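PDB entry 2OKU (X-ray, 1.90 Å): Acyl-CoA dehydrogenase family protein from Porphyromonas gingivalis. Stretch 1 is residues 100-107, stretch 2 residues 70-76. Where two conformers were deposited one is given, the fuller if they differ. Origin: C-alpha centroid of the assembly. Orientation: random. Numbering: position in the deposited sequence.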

# COMPACT_ATOMS: atom_id res chain seq x y z
N ARG A 100 -7.67 0.25 -5.86
CA ARG A 100 -9.10 0.50 -5.63
C ARG A 100 -9.32 1.03 -4.24
O ARG A 100 -10.08 1.96 -4.04
CB ARG A 100 -9.92 -0.78 -5.82
CG ARG A 100 -9.76 -1.44 -7.18
CD ARG A 100 -9.86 -0.41 -8.29
NE ARG A 100 -9.43 -0.91 -9.58
CZ ARG A 100 -9.30 -0.14 -10.65
NH1 ARG A 100 -9.57 1.16 -10.59
NH2 ARG A 100 -8.90 -0.67 -11.79
N TYR A 101 -8.63 0.43 -3.28
CA TYR A 101 -8.65 0.87 -1.90
C TYR A 101 -8.19 2.32 -1.79
O TYR A 101 -8.88 3.14 -1.20
CB TYR A 101 -7.76 -0.02 -1.06
CG TYR A 101 -7.66 0.37 0.39
CD1 TYR A 101 -8.67 0.05 1.29
CD2 TYR A 101 -6.58 1.08 0.86
CE1 TYR A 101 -8.57 0.42 2.65
CE2 TYR A 101 -6.49 1.47 2.18
CZ TYR A 101 -7.47 1.13 3.08
OH TYR A 101 -7.32 1.53 4.41
N GLY A 102 -7.05 2.63 -2.40
CA GLY A 102 -6.53 3.98 -2.39
C GLY A 102 -7.48 4.95 -3.05
O GLY A 102 -7.70 6.04 -2.56
N GLN A 103 -8.09 4.54 -4.16
CA GLN A 103 -9.06 5.41 -4.84
C GLN A 103 -10.29 5.67 -3.97
O GLN A 103 -10.74 6.79 -3.86
CB GLN A 103 -9.50 4.79 -6.17
CG GLN A 103 -8.45 4.83 -7.25
CD GLN A 103 -8.82 4.06 -8.50
OE1 GLN A 103 -9.53 3.05 -8.44
NE2 GLN A 103 -8.35 4.53 -9.64
N ALA A 104 -10.83 4.62 -3.35
CA ALA A 104 -11.95 4.75 -2.44
C ALA A 104 -11.64 5.70 -1.28
O ALA A 104 -12.41 6.61 -0.98
CB ALA A 104 -12.39 3.39 -1.91
N GLU A 105 -10.47 5.52 -0.67
CA GLU A 105 -10.11 6.33 0.47
C GLU A 105 -9.86 7.78 0.08
O GLU A 105 -10.30 8.67 0.80
CB GLU A 105 -8.93 5.72 1.24
CG GLU A 105 -9.18 4.34 1.87
CD GLU A 105 -10.39 4.35 2.80
OE1 GLU A 105 -10.42 5.15 3.73
OE2 GLU A 105 -11.34 3.61 2.55
N GLN A 106 -9.25 8.02 -1.08
CA GLN A 106 -9.07 9.37 -1.59
C GLN A 106 -10.43 10.06 -1.83
O GLN A 106 -10.60 11.23 -1.57
CB GLN A 106 -8.28 9.38 -2.88
CG GLN A 106 -6.77 9.36 -2.72
CD GLN A 106 -6.08 9.95 -3.94
OE1 GLN A 106 -6.58 9.85 -5.07
NE2 GLN A 106 -4.91 10.57 -3.72
N GLU A 107 -11.40 9.30 -2.33
CA GLU A 107 -12.70 9.86 -2.63
C GLU A 107 -13.42 10.30 -1.34
O GLU A 107 -13.99 11.37 -1.27
CB GLU A 107 -13.54 8.84 -3.40
CG GLU A 107 -14.94 9.28 -3.76
CD GLU A 107 -15.08 10.65 -4.42
OE1 GLU A 107 -14.26 11.00 -5.30
OE2 GLU A 107 -16.06 11.37 -4.10
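Stretch 2 70-76: EMTAHAV

The most distinctive feature of this contact is a side chain that reaches across to the backbone of a neighbouring helix: the amide nitrogen NE2 of Q106 donates a hydrogen bond to the carbonyl oxygen O of M71, with an NE2 to O distance of 2.9 Å and an N-H...O angle of 159°. It is the only hydrogen bond between the two stretches. The CA-to-CB bond of Q106 points sideways, but with chi1 at -84° (m) and chi2 at -156° (t) the end of the side chain comes nearer to stretch 2.

Both stretches are helical throughout, each part of a longer helix. Phi from -53° to -68° and psi from -38° to -53° support the assignment, as do i to i+4 backbone bonds such as H74 N to E70 O (3.0 Å) and Q106 N to G102 O (2.9 Å). The helices run nearly antiparallel, with a signed crossing angle of -161° and a closest axial approach of 9.3 Å. The register follows that direction: CA of G102 lies 5.1 Å from CA of H74, and CA of Q106 lies 5.6 Å from CA of M71.

The CA-to-CB bond of H74 points toward stretch 1, and its imidazole meets several residues there. CB of E105 lies over one face of the ring, 3.3 Å from NE2 of H74, while CA of G102 is 3.9 Å from ND1 of H74. G102 has no side chain, so its backbone meets the ring; an ideal CB there would stand 3.9 Å from CB of H74, not a clash. Y101 touches more loosely, its CE2 4.5 Å from CE1 of H74.

Beyond its polar end, Q106 also packs through its aliphatic part, with CG 3.7 Å from CB of H74 and 3.8 Å from SE of M71, a selenomethionine. In all, the two stretches bury 321 Å², both sides summed.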

# COMPACT_ATOMS: atom_id res chain seq x y z
N GLU A 70 -2.82 11.93 4.40
CA GLU A 70 -3.42 10.70 3.92
C GLU A 70 -3.70 10.70 2.42
O GLU A 70 -3.43 9.72 1.73
CB GLU A 70 -4.72 10.42 4.66
CG GLU A 70 -4.53 10.07 6.10
CD GLU A 70 -5.89 9.87 6.76
OE1 GLU A 70 -6.74 9.11 6.17
OE2 GLU A 70 -6.09 10.47 7.84
N MSE A 71 -4.25 11.81 1.93
CA MSE A 71 -4.57 11.98 0.53
C MSE A 71 -3.30 11.76 -0.31
O MSE A 71 -3.30 11.07 -1.34
CB MSE A 71 -5.14 13.39 0.31
CG MSE A 71 -5.69 13.62 -1.07
SE MSE A 71 -7.47 12.74 -1.21
CE MSE A 71 -7.80 13.24 -3.11
N THR A 72 -2.20 12.33 0.16
CA THR A 72 -0.92 12.15 -0.48
C THR A 72 -0.39 10.72 -0.39
O THR A 72 0.13 10.19 -1.38
CB THR A 72 0.13 13.17 0.09
OG1 THR A 72 -0.38 14.52 -0.08
CG2 THR A 72 1.46 13.03 -0.65
N ALA A 73 -0.46 10.14 0.81
CA ALA A 73 -0.02 8.78 1.08
C ALA A 73 -0.65 7.78 0.10
O ALA A 73 0.02 6.88 -0.43
CB ALA A 73 -0.34 8.38 2.55
N HIS A 74 -1.95 7.92 -0.17
CA HIS A 74 -2.61 6.99 -1.10
C HIS A 74 -1.94 7.00 -2.48
O HIS A 74 -1.69 5.93 -3.08
CB HIS A 74 -4.12 7.26 -1.20
CG HIS A 74 -4.84 6.98 0.08
ND1 HIS A 74 -4.81 5.73 0.67
CD2 HIS A 74 -5.55 7.78 0.89
CE1 HIS A 74 -5.46 5.79 1.82
NE2 HIS A 74 -5.95 7.01 1.96
N ALA A 75 -1.63 8.20 -2.98
CA ALA A 75 -0.92 8.32 -4.25
C ALA A 75 0.51 7.77 -4.22
O ALA A 75 0.90 7.07 -5.15
CB ALA A 75 -0.91 9.80 -4.73
N VAL A 76 1.28 8.10 -3.18
CA VAL A 76 2.65 7.60 -3.03
C VAL A 76 2.67 6.09 -2.91
O VAL A 76 3.37 5.40 -3.68
CB VAL A 76 3.36 8.24 -1.82
CG1 VAL A 76 4.76 7.57 -1.57
CG2 VAL A 76 3.47 9.79 -2.01